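Local coordinates for protein cupin 2, conserved barrel (Desulfitobacterium hafniense, PDB 2OZJ) that is of unknown function but belongs to the cupin superfamily, whose small beta barrels often hold a metal ion or small ligand, at residues Y62-G67 against G100-L105; S18-R23 against L42-D47; E54-D59 against Q106-D111. All blocks are in the same frame, centred on the assembly; numbering follows the deposited sequence. Where two conformers were deposited one is given.

Contact 1: residues Y62-G67 against G100-L105; sequences YLILQG and GRFKML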
# COMPACT_ATOMS: atom_id res chain seq x y z
N TYR A 62 2.45 6.58 -4.63
CA TYR A 62 3.19 5.57 -5.41
C TYR A 62 4.13 4.81 -4.44
O TYR A 62 4.86 5.42 -3.64
CB TYR A 62 4.04 6.21 -6.49
CG TYR A 62 3.26 6.88 -7.55
CD1 TYR A 62 2.58 6.12 -8.47
CD2 TYR A 62 3.18 8.26 -7.65
CE1 TYR A 62 1.84 6.72 -9.47
CE2 TYR A 62 2.43 8.87 -8.66
CZ TYR A 62 1.77 8.08 -9.56
OH TYR A 62 1.03 8.65 -10.57
N LEU A 63 4.13 3.49 -4.55
CA LEU A 63 5.01 2.61 -3.78
C LEU A 63 5.73 1.68 -4.74
O LEU A 63 5.08 0.92 -5.47
CB LEU A 63 4.26 1.80 -2.74
CG LEU A 63 5.06 0.73 -1.96
CD1 LEU A 63 6.08 1.28 -0.92
CD2 LEU A 63 4.01 -0.15 -1.23
N ILE A 64 7.06 1.78 -4.77
CA ILE A 64 7.84 0.95 -5.67
C ILE A 64 8.02 -0.44 -5.05
O ILE A 64 8.49 -0.55 -3.93
CB ILE A 64 9.20 1.56 -6.01
CG1 ILE A 64 9.02 2.99 -6.48
CG2 ILE A 64 9.90 0.73 -7.12
CD1 ILE A 64 8.13 3.15 -7.65
N LEU A 65 7.62 -1.47 -5.78
CA LEU A 65 7.67 -2.83 -5.27
C LEU A 65 8.96 -3.54 -5.69
O LEU A 65 9.51 -4.35 -4.94
CB LEU A 65 6.47 -3.62 -5.77
CG LEU A 65 5.10 -3.04 -5.41
CD1 LEU A 65 4.02 -3.88 -6.06
CD2 LEU A 65 4.91 -2.93 -3.89
N GLN A 66 9.44 -3.23 -6.88
CA GLN A 66 10.56 -3.93 -7.47
C GLN A 66 11.07 -3.05 -8.58
O GLN A 66 10.31 -2.36 -9.24
CB GLN A 66 10.04 -5.25 -8.01
CG GLN A 66 11.05 -6.29 -8.39
CD GLN A 66 10.38 -7.49 -9.07
OE1 GLN A 66 9.61 -8.23 -8.44
NE2 GLN A 66 10.66 -7.67 -10.36
N GLY A 67 12.37 -3.04 -8.80
CA GLY A 67 12.96 -2.21 -9.84
C GLY A 67 13.10 -0.76 -9.42
O GLY A 67 12.83 -0.39 -8.28
N GLY A 100 14.78 0.80 -16.39
CA GLY A 100 14.57 -0.62 -16.61
C GLY A 100 13.16 -1.03 -16.20
O GLY A 100 12.24 -0.20 -16.13
N ARG A 101 13.00 -2.32 -15.95
CA ARG A 101 11.73 -2.87 -15.52
C ARG A 101 11.41 -2.48 -14.07
O ARG A 101 12.31 -2.36 -13.24
CB ARG A 101 11.74 -4.40 -15.62
CG ARG A 101 11.81 -4.93 -17.04
CD ARG A 101 12.75 -6.13 -17.14
NE ARG A 101 12.04 -7.39 -16.96
CZ ARG A 101 11.83 -8.29 -17.92
NH1 ARG A 101 12.26 -8.11 -19.18
NH2 ARG A 101 11.17 -9.41 -17.62
N PHE A 102 10.15 -2.24 -13.77
CA PHE A 102 9.73 -2.03 -12.38
C PHE A 102 8.26 -2.39 -12.18
O PHE A 102 7.49 -2.54 -13.13
CB PHE A 102 10.05 -0.59 -11.87
CG PHE A 102 9.07 0.44 -12.31
CD1 PHE A 102 8.97 0.79 -13.64
CD2 PHE A 102 8.23 1.04 -11.38
CE1 PHE A 102 8.06 1.73 -14.06
CE2 PHE A 102 7.32 1.97 -11.80
CZ PHE A 102 7.22 2.31 -13.13
N LYS A 103 7.90 -2.54 -10.91
CA LYS A 103 6.58 -2.81 -10.49
C LYS A 103 6.21 -1.80 -9.42
O LYS A 103 7.04 -1.46 -8.55
CB LYS A 103 6.48 -4.19 -9.88
CG LYS A 103 6.82 -5.34 -10.82
CD LYS A 103 6.80 -6.66 -10.05
CE LYS A 103 7.28 -7.83 -10.91
NZ LYS A 103 7.30 -9.11 -10.14
N MSE A 104 5.00 -1.28 -9.46
CA MSE A 104 4.53 -0.36 -8.42
C MSE A 104 3.08 -0.55 -8.04
O MSE A 104 2.27 -1.05 -8.81
CB MSE A 104 4.73 1.09 -8.88
CG MSE A 104 3.82 1.48 -9.98
SE MSE A 104 3.91 3.34 -10.43
CE MSE A 104 2.97 3.15 -12.10
N LEU A 105 2.75 -0.09 -6.83
CA LEU A 105 1.39 0.08 -6.36
C LEU A 105 1.05 1.56 -6.44
O LEU A 105 1.84 2.39 -6.03
CB LEU A 105 1.28 -0.38 -4.90
CG LEU A 105 -0.04 -0.14 -4.15
CD1 LEU A 105 -1.13 -1.04 -4.65
CD2 LEU A 105 0.21 -0.33 -2.67
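Lys103 and Gln66 run alongside each other over the same face of an antiparallel pair of strands, both extended and pointing the same way. The lysine leaves with CG anti to the carbonyl carbon (chi1 -62°), the glutamine with CG anti to the backbone N (chi1 -167°). Lys103 CE rests against the terminal amide, 3.4 Å from Gln66 NE2, and Lys103 NZ donates to Gln66 OE1 at 3.0 Å, coming from above the carbonyl plane. Ala17 O is the stronger partner of this ammonium group. The backbone beneath is a classic beta bulge, in which Leu65 and Gln66 together face Lys103: Leu65 N binds Lys103 O at 2.8 Å, Gln66 N reaches the same oxygen only weakly, and Lys103 N returns a bond of 2.9 Å to Gln66 O. Leu105 and Leu63 exchange two straight bonds, Leu63 N to Leu105 O and Leu105 N to Leu63 O, both 2.9 Å, and their side chains cross obliquely, CD2 to CD2. Leu105 also packs on Ile40 and Leu42, and Leu63 on Leu16 of the second subunit. On the other face SE of selenomethionine Met104 lies 3.7 Å from Tyr62 CD1, a Met-aromatic contact, while Tyr62 OH bonds to His94. A side chain at Gly67 would clash with Arg101 O, consistent with the closing glycine of the first cupin motif, where the chain turns a corner of the conserved beta barrel.

Contact 2: residues S18-R23 against L42-D47; sequences SLIEAR and LFSFAD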
# COMPACT_ATOMS: atom_id res chain seq x y z
N SER A 18 4.82 -10.29 -6.26
CA SER A 18 4.60 -11.58 -6.92
C SER A 18 3.25 -11.65 -7.66
O SER A 18 3.02 -12.60 -8.40
CB SER A 18 4.79 -12.74 -5.92
OG SER A 18 3.65 -12.88 -5.12
N LEU A 19 2.36 -10.68 -7.47
CA LEU A 19 1.02 -10.72 -8.04
C LEU A 19 1.00 -10.18 -9.50
O LEU A 19 0.01 -10.34 -10.17
CB LEU A 19 0.02 -9.96 -7.20
CG LEU A 19 -0.20 -10.47 -5.76
CD1 LEU A 19 -1.20 -9.54 -5.11
CD2 LEU A 19 -0.66 -11.91 -5.72
N ILE A 20 2.10 -9.58 -9.95
CA ILE A 20 2.20 -9.04 -11.31
C ILE A 20 3.59 -9.35 -11.90
O ILE A 20 4.60 -9.22 -11.21
CB ILE A 20 1.84 -7.53 -11.36
CG1 ILE A 20 1.52 -7.05 -12.77
CG2 ILE A 20 2.94 -6.63 -10.76
CD1 ILE A 20 0.83 -5.69 -12.77
N GLU A 21 3.64 -9.75 -13.16
CA GLU A 21 4.93 -9.89 -13.84
C GLU A 21 5.46 -8.55 -14.31
O GLU A 21 4.74 -7.56 -14.30
CB GLU A 21 4.81 -10.85 -15.02
CG GLU A 21 4.43 -12.25 -14.54
CD GLU A 21 3.73 -13.07 -15.61
OE1 GLU A 21 2.59 -12.74 -15.99
OE2 GLU A 21 4.34 -14.05 -16.07
N ALA A 22 6.74 -8.50 -14.68
CA ALA A 22 7.29 -7.35 -15.32
C ALA A 22 7.78 -7.82 -16.71
O ALA A 22 8.17 -8.98 -16.93
CB ALA A 22 8.35 -6.65 -14.40
N ARG A 23 7.60 -6.96 -17.69
CA ARG A 23 7.96 -7.30 -19.05
C ARG A 23 8.73 -6.11 -19.61
O ARG A 23 8.52 -4.97 -19.21
CB ARG A 23 6.71 -7.57 -19.90
CG ARG A 23 5.91 -8.83 -19.52
CD ARG A 23 6.38 -10.03 -20.32
NE ARG A 23 5.60 -11.23 -20.07
CZ ARG A 23 5.73 -12.02 -19.00
NH1 ARG A 23 6.63 -11.77 -18.04
NH2 ARG A 23 4.95 -13.09 -18.88
N LEU A 42 -2.01 -2.20 -9.31
CA LEU A 42 -0.63 -2.64 -9.52
C LEU A 42 -0.28 -2.40 -11.00
O LEU A 42 -1.10 -2.69 -11.88
CB LEU A 42 -0.44 -4.13 -9.22
CG LEU A 42 -0.50 -4.63 -7.80
CD1 LEU A 42 -0.14 -6.13 -7.78
CD2 LEU A 42 0.39 -3.71 -6.88
N PHE A 43 0.92 -1.91 -11.26
CA PHE A 43 1.38 -1.69 -12.61
C PHE A 43 2.80 -2.19 -12.73
O PHE A 43 3.58 -2.13 -11.76
CB PHE A 43 1.46 -0.22 -13.00
CG PHE A 43 0.18 0.47 -13.04
CD1 PHE A 43 -0.68 0.33 -14.14
CD2 PHE A 43 -0.20 1.31 -12.02
CE1 PHE A 43 -1.92 1.01 -14.19
CE2 PHE A 43 -1.47 1.96 -12.07
CZ PHE A 43 -2.31 1.81 -13.15
N SER A 44 3.15 -2.61 -13.94
CA SER A 44 4.54 -2.84 -14.28
C SER A 44 4.81 -2.43 -15.71
O SER A 44 3.94 -2.64 -16.59
CB SER A 44 4.88 -4.28 -14.09
OG SER A 44 4.22 -5.08 -15.03
N PHE A 45 5.97 -1.83 -15.95
CA PHE A 45 6.48 -1.60 -17.28
C PHE A 45 7.96 -1.29 -17.20
O PHE A 45 8.54 -1.25 -16.10
CB PHE A 45 5.69 -0.52 -18.03
CG PHE A 45 5.67 0.83 -17.39
CD1 PHE A 45 4.75 1.11 -16.40
CD2 PHE A 45 6.52 1.85 -17.83
CE1 PHE A 45 4.71 2.36 -15.81
CE2 PHE A 45 6.49 3.11 -17.26
CZ PHE A 45 5.58 3.37 -16.25
N ALA A 46 8.56 -1.05 -18.36
CA ALA A 46 9.99 -0.80 -18.43
C ALA A 46 10.19 0.52 -19.13
O ALA A 46 9.45 0.85 -20.07
CB ALA A 46 10.70 -1.91 -19.20
N ASP A 47 11.18 1.28 -18.68
CA ASP A 47 11.60 2.51 -19.36
C ASP A 47 10.40 3.48 -19.62
O ASP A 47 9.56 3.69 -18.72
CB ASP A 47 12.42 2.11 -20.58
CG ASP A 47 13.70 1.31 -20.18
OD1 ASP A 47 14.31 1.62 -19.13
OD2 ASP A 47 14.10 0.38 -20.89
O HOH W 1 5.59 -5.06 -17.53
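Neither ring of strand 38-46 takes part in gripping 18-23: Phe43 and Phe45 point their CB atoms away from it, Phe45 meeting Phe102 edge-to-face and Phe43 packing on Met104 and Gln106. The flat group that matters is the peptide carbonyl of Glu21, whose oxygen receives Ser44 OG in the carbonyl plane at 2.6 Å, a short bond. The torsion that sets Ser44 OG between the backbone N and the carbonyl carbon (chi1 68°) turns it to the loop, where it donates to Glu21 O and accepts from a water at 2.9 Å. That water in turn accepts from Arg23 N, so the buried hydroxyl is held from two sides. In this way a loop without regular pairing is laid along a strand of the cupin sheet, the two running 19° apart, and covers the face bearing Leu42, Ser44 and Ala46. Ile20 fills the next place along it. Its CG1 is anti to the backbone N (chi1 -162°) and CD1 extends on from it, to 3.7 Å from Leu42 O and 4.1 Å from Leu42 CB, with Leu28 of strand 28-34 also touching this side chain. Leu19 adds its CB against Leu42 CD1 at 3.9 Å, and the CB atoms of Ala22 and Ser44 meet at 4.2 Å. Outside, on the loop itself, Arg23 NH2 forms a salt bridge with Glu21 OE2 (3.0 Å).

Contact 3: residues E54-D59 against Q106-D111; sequences EEYFGD and QITLID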
# COMPACT_ATOMS: atom_id res chain seq x y z
N GLU A 54 0.61 12.83 -16.33
CA GLU A 54 -0.66 12.66 -15.65
C GLU A 54 -0.91 13.84 -14.72
O GLU A 54 0.02 14.52 -14.28
CB GLU A 54 -0.67 11.38 -14.82
CG GLU A 54 -0.37 10.13 -15.60
CD GLU A 54 -1.53 9.67 -16.47
OE1 GLU A 54 -2.46 10.47 -16.74
OE2 GLU A 54 -1.50 8.51 -16.91
N GLU A 55 -2.19 14.09 -14.48
CA GLU A 55 -2.65 15.12 -13.53
C GLU A 55 -3.97 14.64 -12.97
O GLU A 55 -4.99 14.61 -13.67
CB GLU A 55 -2.83 16.47 -14.21
CG GLU A 55 -3.87 17.37 -13.54
CD GLU A 55 -3.67 18.83 -13.86
OE1 GLU A 55 -3.03 19.16 -14.88
OE2 GLU A 55 -4.19 19.66 -13.07
N TYR A 56 -3.95 14.22 -11.70
CA TYR A 56 -5.12 13.63 -11.10
C TYR A 56 -5.85 14.69 -10.27
O TYR A 56 -5.25 15.68 -9.84
CB TYR A 56 -4.74 12.45 -10.21
CG TYR A 56 -4.10 11.30 -10.98
CD1 TYR A 56 -4.80 10.60 -11.94
CD2 TYR A 56 -2.78 10.94 -10.75
CE1 TYR A 56 -4.21 9.56 -12.65
CE2 TYR A 56 -2.19 9.89 -11.43
CZ TYR A 56 -2.91 9.20 -12.38
OH TYR A 56 -2.30 8.18 -13.07
N PHE A 57 -7.13 14.44 -10.04
CA PHE A 57 -7.96 15.40 -9.31
C PHE A 57 -7.80 15.18 -7.81
O PHE A 57 -8.09 16.09 -7.02
CB PHE A 57 -9.42 15.32 -9.75
CG PHE A 57 -9.68 15.95 -11.10
CD1 PHE A 57 -9.90 17.32 -11.21
CD2 PHE A 57 -9.68 15.19 -12.27
CE1 PHE A 57 -10.13 17.91 -12.45
CE2 PHE A 57 -9.91 15.78 -13.51
CZ PHE A 57 -10.13 17.14 -13.59
N GLY A 58 -7.29 14.01 -7.44
CA GLY A 58 -7.03 13.68 -6.06
C GLY A 58 -5.59 13.30 -5.84
O GLY A 58 -4.82 13.11 -6.77
N ASP A 59 -5.24 13.19 -4.56
CA ASP A 59 -3.90 12.78 -4.13
C ASP A 59 -3.62 11.34 -4.52
O ASP A 59 -4.52 10.50 -4.53
CB ASP A 59 -3.77 12.93 -2.61
CG ASP A 59 -3.85 14.36 -2.13
OD1 ASP A 59 -3.72 15.31 -2.92
OD2 ASP A 59 -4.02 14.52 -0.91
N GLN A 106 -0.15 1.86 -6.95
CA GLN A 106 -0.65 3.23 -6.98
C GLN A 106 -1.96 3.27 -6.20
O GLN A 106 -2.81 2.39 -6.36
CB GLN A 106 -0.92 3.64 -8.43
CG GLN A 106 -1.62 4.99 -8.58
CD GLN A 106 -1.68 5.47 -10.04
OE1 GLN A 106 -0.97 4.96 -10.90
NE2 GLN A 106 -2.53 6.45 -10.30
N ILE A 107 -2.10 4.27 -5.35
CA ILE A 107 -3.36 4.55 -4.67
C ILE A 107 -3.73 5.97 -4.98
O ILE A 107 -2.98 6.86 -4.69
CB ILE A 107 -3.25 4.36 -3.13
CG1 ILE A 107 -2.88 2.91 -2.81
CG2 ILE A 107 -4.60 4.79 -2.43
CD1 ILE A 107 -2.39 2.76 -1.37
N THR A 108 -4.88 6.16 -5.62
CA THR A 108 -5.34 7.49 -5.95
C THR A 108 -6.74 7.75 -5.38
O THR A 108 -7.64 6.94 -5.56
CB THR A 108 -5.32 7.76 -7.45
OG1 THR A 108 -4.01 7.57 -7.96
CG2 THR A 108 -5.72 9.20 -7.73
N LEU A 109 -6.90 8.86 -4.68
CA LEU A 109 -8.23 9.29 -4.25
C LEU A 109 -9.00 9.91 -5.42
O LEU A 109 -8.47 10.74 -6.16
CB LEU A 109 -8.10 10.30 -3.15
CG LEU A 109 -7.34 9.81 -1.92
CD1 LEU A 109 -7.36 10.87 -0.85
CD2 LEU A 109 -7.86 8.47 -1.37
N ILE A 110 -10.22 9.46 -5.62
CA ILE A 110 -11.08 10.09 -6.62
C ILE A 110 -11.88 11.03 -5.72
O ILE A 110 -12.88 10.60 -5.12
CB ILE A 110 -12.00 9.10 -7.35
CG1 ILE A 110 -11.22 7.89 -7.84
CG2 ILE A 110 -12.72 9.81 -8.53
CD1 ILE A 110 -10.05 8.26 -8.71
N ASP A 111 -11.36 12.25 -5.55
CA ASP A 111 -11.86 13.27 -4.61
C ASP A 111 -10.77 14.31 -4.38
O ASP A 111 -11.02 15.52 -4.51
CB ASP A 111 -12.28 12.67 -3.25
CG ASP A 111 -13.74 12.16 -3.23
OD1 ASP A 111 -14.61 12.71 -3.95
OD2 ASP A 111 -14.03 11.21 -2.47
O HOH W 2 -7.92 11.49 -8.99
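At one end of the cupin barrel, the loop that leads into strand 60-65 lies against the C-terminal end of strand 102-109 and begins the pairing that those strands continue. Leu109 N donates to Asp59 O at 2.9 Å, nearly along the C=O axis, and Gly58 CA makes a CA-H...O contact of 3.3 Å with Leu109 O. A side chain at Gly58 would run into that oxygen. A water bridges the same pair, accepting from Gly58 N and donating to Leu109 O. The carboxylate of Asp59 is engaged elsewhere, by Ala90 N and by Leu5 N of the second subunit. Tyr56 approaches Gln106 tip to tip, its ring 59° from the amide plane, and Gln106 NE2 gives Tyr56 OH a weak bond of 3.3 Å. The Thr108 side chain crosses that of Tyr56 at about a right angle, its CG2 4.2 Å from Tyr56 CG. An alanine in place of Tyr56 would lose both the ring and this hydroxyl, and would probably leave the Gln106 amide less firmly placed. The amide's straighter bond runs from Gln106 NE2 to Thr108 OG1, 3.0 Å long at 173°, with the threonine oxygen in the amide plane.

How the contacts relate
From the N terminus, contact 2 closes first, when strand 38-46 returns under the loop at 18-23, enclosing strand 28-34. The chain then opens contact 3 at 54-59, which is completed only at the C-terminal end, and contact 1 is nested inside that long loop. Contacts 1 and 3 share strand 102-109, about 18 Å apart between centres and on opposite sides of the chain's centre. This strand sits between 38-46 and 60-65, so contact 1 touches contact 2 directly, through the probable hydrogen bond from Met104 N to Phe43 O. Gln106 of contact 3 packs against both Phe43 and Tyr62, so that all three contacts reach the same sheet.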